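Local coordinates for protein putative glutaryl-CoA dehydrogenase (Thermus thermophilus, PDB 2EBA) that belongs to the acyl-CoA dehydrogenase family of flavoproteins, carries bound flavin-adenine dinucleotide and assembles from four copies of its chain, at residues A[15-18]-A[19-23]; A[35-38]-A[39-42]; A[300-303]-A[304-308]. One frame throughout, in Å; residues are numbered along the deposited sequence.

In the fold
The three contacts come in series along the chain. Contact 1 lies on helix 13-29 and contact 2 at the end of the next helix, 31-39, both within the N-terminal domain of the acyl-CoA dehydrogenase family; contact 3 lies on helix 281-309 of the C-terminal domain. Centres of contacts 1 and 2 are about 26 Å apart, with about 12 Å between nearest atoms. Contacts 2 and 3 lie on opposite sides of the chain's centre, about 33 Å from centre to centre. Contacts 1 and 3, whose centres are about 18 Å apart, do touch: a salt bridge from Glu15 OE2 to Arg306 NH1, 2.9 Å long, ties the N-terminal helical domain to the C-terminal one.

Contact 1: residues A[15-18]-A[19-23]; sequences EKEV and QKAAR
Val18 and Ala22 meet one turn apart on helix 13-29, in the N-terminal all-helical domain of the acyl-CoA dehydrogenase fold, and the bond between them is one of four successive i to i+4 hydrogen bonds. Gln19 N reaches Glu15 O at 3.3 Å, Lys20 N reaches Lys16 O at 3.2 Å, and Ala21 N reaches Glu17 O at 3.1 Å with the straightest N-H of the set, 166°. Ala22 N then takes Val18 O, also at 3.1 Å. Every backbone acceptor from Glu15 to Val18 is thereby used by the turn that follows.

The side chains divide by face. Glu15 turns its carboxylate away from the next turn: OE1 accepts from the backbone N of Thr12, while OE2 is shared by Ser71 OG and a salt bridge to Arg306. A carboxylate suits this buried place because each oxygen has a partner. Arg23 likewise leads away from this turn, its guanidinium bridging to Glu81 and Glu257. On the exposed face Glu17 bends at its second torsion (chi2 -90°), its OE2 pairing with Arg24 and its OE1 passing 4.2 Å from Ala21 CB, so the small methyl of Ala21 leaves room for the carboxylate. Val18, a branched residue, packs on Ala74 of helix 72-85, and Ala22 is small enough to lie against Phe56.

Lys20 hugs the preceding turn before its amine departs. With CG anti to the carbonyl carbon (chi1 -50°), and the chain folded again at its next two torsions, the methylenes pass close to a carbonyl already engaged by the backbone, leaving Lys20 CG 3.1 Å from Lys16 O.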
loop_
_atom_site.group_PDB
_atom_site.type_symbol
_atom_site.label_atom_id
_atom_site.label_comp_id
_atom_site.label_asym_id
_atom_site.label_seq_id
_atom_site.Cartn_x
_atom_site.Cartn_y
_atom_site.Cartn_z
ATOM N N GLU A 15 -2.548 -15.682 34.377
ATOM C CA GLU A 15 -2.236 -15.511 32.967
ATOM C C GLU A 15 -0.843 -14.928 32.804
ATOM O O GLU A 15 -0.091 -15.346 31.931
ATOM C CB GLU A 15 -3.272 -14.595 32.314
ATOM C CG GLU A 15 -4.680 -15.118 32.472
ATOM C CD GLU A 15 -5.739 -14.161 31.987
ATOM O OE1 GLU A 15 -5.591 -12.939 32.191
ATOM O OE2 GLU A 15 -6.738 -14.635 31.414
ATOM N N LYS A 16 -0.497 -13.967 33.653
ATOM C CA LYS A 16 0.810 -13.344 33.558
ATOM C C LYS A 16 1.931 -14.292 33.902
ATOM O O LYS A 16 3.045 -14.151 33.367
ATOM C CB LYS A 16 0.867 -12.074 34.418
ATOM C CG LYS A 16 0.084 -10.931 33.787
ATOM C CD LYS A 16 0.280 -9.597 34.476
ATOM C CE LYS A 16 -0.383 -9.569 35.828
ATOM N NZ LYS A 16 -0.697 -8.172 36.169
ATOM N N GLU A 17 1.690 -15.276 34.759
ATOM C CA GLU A 17 2.796 -16.165 35.017
ATOM C C GLU A 17 2.861 -17.298 33.985
ATOM O O GLU A 17 3.937 -17.931 33.861
ATOM C CB GLU A 17 2.784 -16.705 36.457
ATOM C CG GLU A 17 4.164 -16.583 37.140
ATOM C CD GLU A 17 5.047 -17.822 36.932
ATOM O OE1 GLU A 17 4.493 -18.939 36.797
ATOM O OE2 GLU A 17 6.294 -17.695 36.926
ATOM N N VAL A 18 1.788 -17.588 33.226
ATOM C CA VAL A 18 1.970 -18.652 32.235
ATOM C C VAL A 18 2.857 -18.001 31.163
ATOM O O VAL A 18 3.638 -18.690 30.491
ATOM C CB VAL A 18 0.636 -19.232 31.621
ATOM C CG1 VAL A 18 -0.377 -19.453 32.725
ATOM C CG2 VAL A 18 0.120 -18.350 30.542
ATOM N N GLN A 19 2.795 -16.671 31.037
ATOM C CA GLN A 19 3.609 -15.971 30.046
ATOM C C GLN A 19 5.070 -15.967 30.474
ATOM O O GLN A 19 5.952 -16.298 29.679
ATOM C CB GLN A 19 3.147 -14.529 29.835
ATOM C CG GLN A 19 3.885 -13.787 28.711
ATOM C CD GLN A 19 5.078 -12.978 29.201
ATOM O OE1 GLN A 19 6.112 -12.860 28.527
ATOM N NE2 GLN A 19 4.922 -12.394 30.373
ATOM N N LYS A 20 5.348 -15.614 31.722
ATOM C CA LYS A 20 6.736 -15.565 32.159
ATOM C C LYS A 20 7.419 -16.926 32.100
ATOM O O LYS A 20 8.561 -17.021 31.672
ATOM C CB LYS A 20 6.821 -15.029 33.573
ATOM C CG LYS A 20 6.042 -13.724 33.799
ATOM C CD LYS A 20 6.874 -12.482 33.409
ATOM C CE LYS A 20 6.239 -11.733 32.265
ATOM N NZ LYS A 20 7.099 -10.652 31.691
ATOM N N ALA A 21 6.725 -17.968 32.539
ATOM C CA ALA A 21 7.318 -19.302 32.569
ATOM C C ALA A 21 7.534 -19.844 31.162
ATOM O O ALA A 21 8.563 -20.486 30.894
ATOM C CB ALA A 21 6.391 -20.236 33.319
ATOM N N ALA A 22 6.568 -19.621 30.270
ATOM C CA ALA A 22 6.634 -20.130 28.917
ATOM C C ALA A 22 7.928 -19.573 28.286
ATOM O O ALA A 22 8.693 -20.326 27.668
ATOM C CB ALA A 22 5.451 -19.637 28.121
ATOM N N ARG A 23 8.194 -18.264 28.428
ATOM C CA ARG A 23 9.383 -17.631 27.847
ATOM C C ARG A 23 10.631 -18.217 28.555
ATOM O O ARG A 23 11.632 -18.464 27.878
ATOM C CB ARG A 23 9.309 -16.093 28.062
ATOM C CG ARG A 23 10.576 -15.361 27.610
ATOM C CD ARG A 23 10.448 -13.846 27.294
ATOM N NE ARG A 23 9.285 -13.515 26.471
ATOM C CZ ARG A 23 9.036 -12.313 25.943
ATOM N NH1 ARG A 23 9.880 -11.297 26.135
ATOM N NH2 ARG A 23 7.924 -12.114 25.243
#

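Contact 2: residues A[35-38]-A[39-42]; sequences RDWW and EEGV
Trp37 and Val42 meet where helix 31-39 ends in a Schellman motif, the valine branch coming obliquely to the indole: Val42 CG1 lies 4.0 Å from Trp37 CB and equally near CD1. CG1 is put there by a first torsion of 61°, between the backbone N and carbonyl carbon of Val42. This apolar pair joins the last turn of the helix to the residue after the glycine, with the Trp37 ring also meeting those of His33 and His46. Glu40 OE2 comes to the edge of the indole, near its plane.

Trp38 points the other way, its ring packing on helix 351-361 and on Met205 of the second subunit. Asp36 and Glu39 run side by side in the same direction, their carboxylate planes turned 76° apart.

The backbone closes the helix at Gly41, whose positive phi a residue without a side chain adopts easily. Val42 N donates to Trp37 O at 2.8 Å, and Gly41 N to Trp38 O at 2.9 Å. Two carboxylates only 4.0 Å apart, Asp36 OD1 to Glu39 OE1, probably repel each other, a cost that the weak, long ion pair of Glu39 with Arg203 of the second subunit may partly offset.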
loop_
_atom_site.group_PDB
_atom_site.type_symbol
_atom_site.label_atom_id
_atom_site.label_comp_id
_atom_site.label_asym_id
_atom_site.label_seq_id
_atom_site.Cartn_x
_atom_site.Cartn_y
_atom_site.Cartn_z
ATOM N N ARG A 35 17.487 -22.358 15.216
ATOM C CA ARG A 35 18.201 -22.168 13.952
ATOM C C ARG A 35 18.445 -23.532 13.350
ATOM O O ARG A 35 17.802 -23.921 12.377
ATOM C CB ARG A 35 19.558 -21.507 14.162
ATOM C CG ARG A 35 19.656 -20.073 13.704
ATOM C CD ARG A 35 19.681 -19.122 14.885
ATOM N NE ARG A 35 20.691 -18.085 14.703
ATOM C CZ ARG A 35 21.094 -17.252 15.658
ATOM N NH1 ARG A 35 20.572 -17.335 16.879
ATOM N NH2 ARG A 35 22.025 -16.340 15.390
ATOM N N ASP A 36 19.380 -24.270 13.939
ATOM C CA ASP A 36 19.724 -25.596 13.471
ATOM C C ASP A 36 18.515 -26.461 13.132
ATOM O O ASP A 36 18.479 -27.064 12.064
ATOM C CB ASP A 36 20.597 -26.273 14.511
ATOM C CG ASP A 36 21.809 -25.430 14.869
ATOM O OD1 ASP A 36 22.109 -24.478 14.107
ATOM O OD2 ASP A 36 22.466 -25.691 15.891
ATOM N N TRP A 37 17.526 -26.537 14.004
ATOM C CA TRP A 37 16.386 -27.376 13.680
ATOM C C TRP A 37 15.632 -26.904 12.419
ATOM O O TRP A 37 15.253 -27.738 11.589
ATOM C CB TRP A 37 15.429 -27.451 14.864
ATOM C CG TRP A 37 16.031 -28.022 16.117
ATOM C CD1 TRP A 37 17.084 -28.912 16.228
ATOM C CD2 TRP A 37 15.549 -27.817 17.451
ATOM N NE1 TRP A 37 17.270 -29.264 17.548
ATOM C CE2 TRP A 37 16.341 -28.611 18.319
ATOM C CE3 TRP A 37 14.515 -27.042 18.002
ATOM C CZ2 TRP A 37 16.134 -28.644 19.707
ATOM C CZ3 TRP A 37 14.312 -27.076 19.373
ATOM C CH2 TRP A 37 15.119 -27.869 20.210
ATOM N N TRP A 38 15.414 -25.591 12.274
ATOM C CA TRP A 38 14.713 -25.043 11.109
ATOM C C TRP A 38 15.579 -25.405 9.890
ATOM O O TRP A 38 15.087 -25.932 8.880
ATOM C CB TRP A 38 14.598 -23.525 11.228
ATOM C CG TRP A 38 13.689 -22.918 10.239
ATOM C CD1 TRP A 38 12.336 -22.753 10.360
ATOM C CD2 TRP A 38 14.025 -22.506 8.914
ATOM N NE1 TRP A 38 11.806 -22.260 9.191
ATOM C CE2 TRP A 38 12.824 -22.100 8.278
ATOM C CE3 TRP A 38 15.227 -22.446 8.185
ATOM C CZ2 TRP A 38 12.780 -21.649 6.958
ATOM C CZ3 TRP A 38 15.190 -21.995 6.875
ATOM C CH2 TRP A 38 13.969 -21.601 6.274
ATOM N N GLU A 39 16.874 -25.127 10.029
ATOM C CA GLU A 39 17.868 -25.389 8.999
ATOM C C GLU A 39 17.854 -26.844 8.526
ATOM O O GLU A 39 17.766 -27.092 7.323
ATOM C CB GLU A 39 19.233 -25.058 9.557
ATOM C CG GLU A 39 20.141 -24.309 8.674
ATOM C CD GLU A 39 21.328 -23.777 9.441
ATOM O OE1 GLU A 39 21.080 -23.099 10.484
ATOM O OE2 GLU A 39 22.471 -24.019 9.001
ATOM N N GLU A 40 17.974 -27.810 9.443
ATOM C CA GLU A 40 17.960 -29.205 9.012
ATOM C C GLU A 40 16.534 -29.706 8.815
ATOM O O GLU A 40 16.306 -30.872 8.537
ATOM C CB GLU A 40 18.748 -30.101 9.979
ATOM C CG GLU A 40 18.465 -29.903 11.450
ATOM C CD GLU A 40 19.745 -29.917 12.262
ATOM O OE1 GLU A 40 20.688 -29.183 11.897
ATOM O OE2 GLU A 40 19.816 -30.655 13.261
ATOM N N GLY A 41 15.577 -28.802 8.949
ATOM C CA GLY A 41 14.192 -29.161 8.745
ATOM C C GLY A 41 13.652 -30.252 9.639
ATOM O O GLY A 41 13.004 -31.181 9.167
ATOM N N VAL A 42 13.899 -30.149 10.935
ATOM C CA VAL A 42 13.382 -31.144 11.848
ATOM C C VAL A 42 12.571 -30.529 12.983
ATOM O O VAL A 42 12.829 -29.406 13.407
ATOM C CB VAL A 42 14.531 -31.990 12.444
ATOM C CG1 VAL A 42 15.495 -31.100 13.230
ATOM C CG2 VAL A 42 13.955 -33.105 13.321
#

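Contact 3: residues A[300-303]-A[304-308]; sequences LAWR and LARLK
Helix 281-309 of the C-terminal helical domain brings Trp302 against Arg306, and Arg303 against Leu307, each pair one turn apart. Arg306 stands across the indole: its CG lies 3.7 Å above one ring face, offset toward the rim, and its guanidinium plane is turned 89° from the ring. CG is brought over the indole by a first torsion that sets it anti to the carbonyl carbon (chi1 -61°), and a bend at chi2 carries the guanidinium past the nitrogen end of the ring. Trp302 NE1 and Arg306 NE, 3.5 Å apart, are both donors, so they form no hydrogen bond with each other. The charge is met elsewhere: Arg306 NH2 donates to Leu10 O, and NH1 goes to the carboxylate of Glu15.

In the acyl-CoA dehydrogenase fold the C-terminal helices also build the tetramer, and here the same turn faces another chain. Trp302 meets Trp302 of the third subunit, the two rings nearly parallel at about 10°. A broad, flat aromatic suits such a place, meeting its counterpart in another chain while Arg306 CG lies over one face within its own.

Arg303 is crossed by Leu307, whose CG sits 3.7 Å above the centre of the guanidinium face and whose CD2 approaches NH2 at 3.5 Å. The face of a guanidinium is poorly hydrated and carries no N-H, so an aliphatic branch can lie on it. NE of Arg303 donates to Tyr5 O of the third subunit, and NH2 has a long, weak ion pair with Asp9 of that chain. In the backbone, Leu307 N donates to Arg303 O at 3.1 Å, and Arg306 N to Trp302 O at 3.2 Å. Ala305, small enough to fit between helices, packs on Phe246 and Trp250 of helix 235-269.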
loop_
_atom_site.group_PDB
_atom_site.type_symbol
_atom_site.label_atom_id
_atom_site.label_comp_id
_atom_site.label_asym_id
_atom_site.label_seq_id
_atom_site.Cartn_x
_atom_site.Cartn_y
_atom_site.Cartn_z
ATOM N N LEU A 300 -6.768 -6.782 19.738
ATOM C CA LEU A 300 -7.733 -7.662 19.079
ATOM C C LEU A 300 -7.730 -9.016 19.787
ATOM O O LEU A 300 -8.783 -9.550 20.136
ATOM C CB LEU A 300 -7.377 -7.879 17.592
ATOM C CG LEU A 300 -7.556 -6.743 16.583
ATOM C CD1 LEU A 300 -7.272 -7.251 15.175
ATOM C CD2 LEU A 300 -8.973 -6.203 16.658
ATOM N N ALA A 301 -6.523 -9.546 19.986
ATOM C CA ALA A 301 -6.294 -10.841 20.612
ATOM C C ALA A 301 -6.847 -10.884 22.022
ATOM O O ALA A 301 -7.495 -11.854 22.414
ATOM C CB ALA A 301 -4.807 -11.144 20.629
ATOM N N TRP A 302 -6.565 -9.838 22.782
ATOM C CA TRP A 302 -7.048 -9.736 24.147
ATOM C C TRP A 302 -8.573 -9.701 24.167
ATOM O O TRP A 302 -9.196 -10.441 24.908
ATOM C CB TRP A 302 -6.505 -8.468 24.810
ATOM C CG TRP A 302 -7.263 -8.079 26.051
ATOM C CD1 TRP A 302 -7.127 -8.608 27.305
ATOM C CD2 TRP A 302 -8.373 -7.179 26.115
ATOM N NE1 TRP A 302 -8.092 -8.101 28.141
ATOM C CE2 TRP A 302 -8.873 -7.223 27.436
ATOM C CE3 TRP A 302 -8.999 -6.343 25.181
ATOM C CZ2 TRP A 302 -9.974 -6.464 27.847
ATOM C CZ3 TRP A 302 -10.098 -5.585 25.592
ATOM C CH2 TRP A 302 -10.572 -5.654 26.911
ATOM N N ARG A 303 -9.167 -8.839 23.348
ATOM C CA ARG A 303 -10.623 -8.695 23.290
ATOM C C ARG A 303 -11.326 -9.999 22.955
ATOM O O ARG A 303 -12.359 -10.331 23.527
ATOM C CB ARG A 303 -11.004 -7.636 22.246
ATOM C CG ARG A 303 -12.505 -7.438 22.064
ATOM C CD ARG A 303 -13.122 -7.244 23.405
ATOM N NE ARG A 303 -14.564 -7.097 23.374
ATOM C CZ ARG A 303 -15.331 -7.383 24.415
ATOM N NH1 ARG A 303 -14.767 -7.834 25.526
ATOM N NH2 ARG A 303 -16.643 -7.203 24.354
ATOM N N LEU A 304 -10.750 -10.721 22.008
ATOM C CA LEU A 304 -11.280 -11.983 21.547
ATOM C C LEU A 304 -11.162 -13.046 22.630
ATOM O O LEU A 304 -12.003 -13.923 22.725
ATOM C CB LEU A 304 -10.504 -12.418 20.302
ATOM C CG LEU A 304 -11.325 -12.738 19.052
ATOM C CD1 LEU A 304 -12.212 -11.557 18.688
ATOM C CD2 LEU A 304 -10.399 -13.089 17.918
ATOM N N ALA A 305 -10.104 -12.967 23.435
ATOM C CA ALA A 305 -9.886 -13.932 24.508
ATOM C C ALA A 305 -10.981 -13.811 25.549
ATOM O O ALA A 305 -11.484 -14.815 26.041
ATOM C CB ALA A 305 -8.517 -13.718 25.163
ATOM N N ARG A 306 -11.354 -12.582 25.883
ATOM C CA ARG A 306 -12.407 -12.379 26.868
ATOM C C ARG A 306 -13.749 -12.813 26.296
ATOM O O ARG A 306 -14.489 -13.541 26.948
ATOM C CB ARG A 306 -12.456 -10.914 27.319
ATOM C CG ARG A 306 -11.165 -10.429 27.992
ATOM C CD ARG A 306 -10.728 -11.312 29.169
ATOM N NE ARG A 306 -9.548 -10.778 29.855
ATOM C CZ ARG A 306 -8.674 -11.508 30.548
ATOM N NH1 ARG A 306 -8.834 -12.820 30.658
ATOM N NH2 ARG A 306 -7.628 -10.931 31.123
ATOM N N LEU A 307 -14.059 -12.383 25.079
ATOM C CA LEU A 307 -15.315 -12.782 24.455
ATOM C C LEU A 307 -15.408 -14.310 24.425
ATOM O O LEU A 307 -16.468 -14.890 24.654
ATOM C CB LEU A 307 -15.405 -12.235 23.024
ATOM C CG LEU A 307 -15.732 -10.758 22.818
ATOM C CD1 LEU A 307 -15.554 -10.397 21.347
ATOM C CD2 LEU A 307 -17.153 -10.484 23.274
ATOM N N LYS A 308 -14.279 -14.958 24.155
ATOM C CA LYS A 308 -14.246 -16.403 24.061
ATOM C C LYS A 308 -14.655 -17.102 25.354
ATOM O O LYS A 308 -15.474 -18.018 25.335
ATOM C CB LYS A 308 -12.860 -16.862 23.633
ATOM C CG LYS A 308 -12.839 -18.310 23.236
ATOM C CD LYS A 308 -11.457 -18.789 22.858
ATOM C CE LYS A 308 -11.485 -20.285 22.595
ATOM N NZ LYS A 308 -10.133 -20.848 22.380
#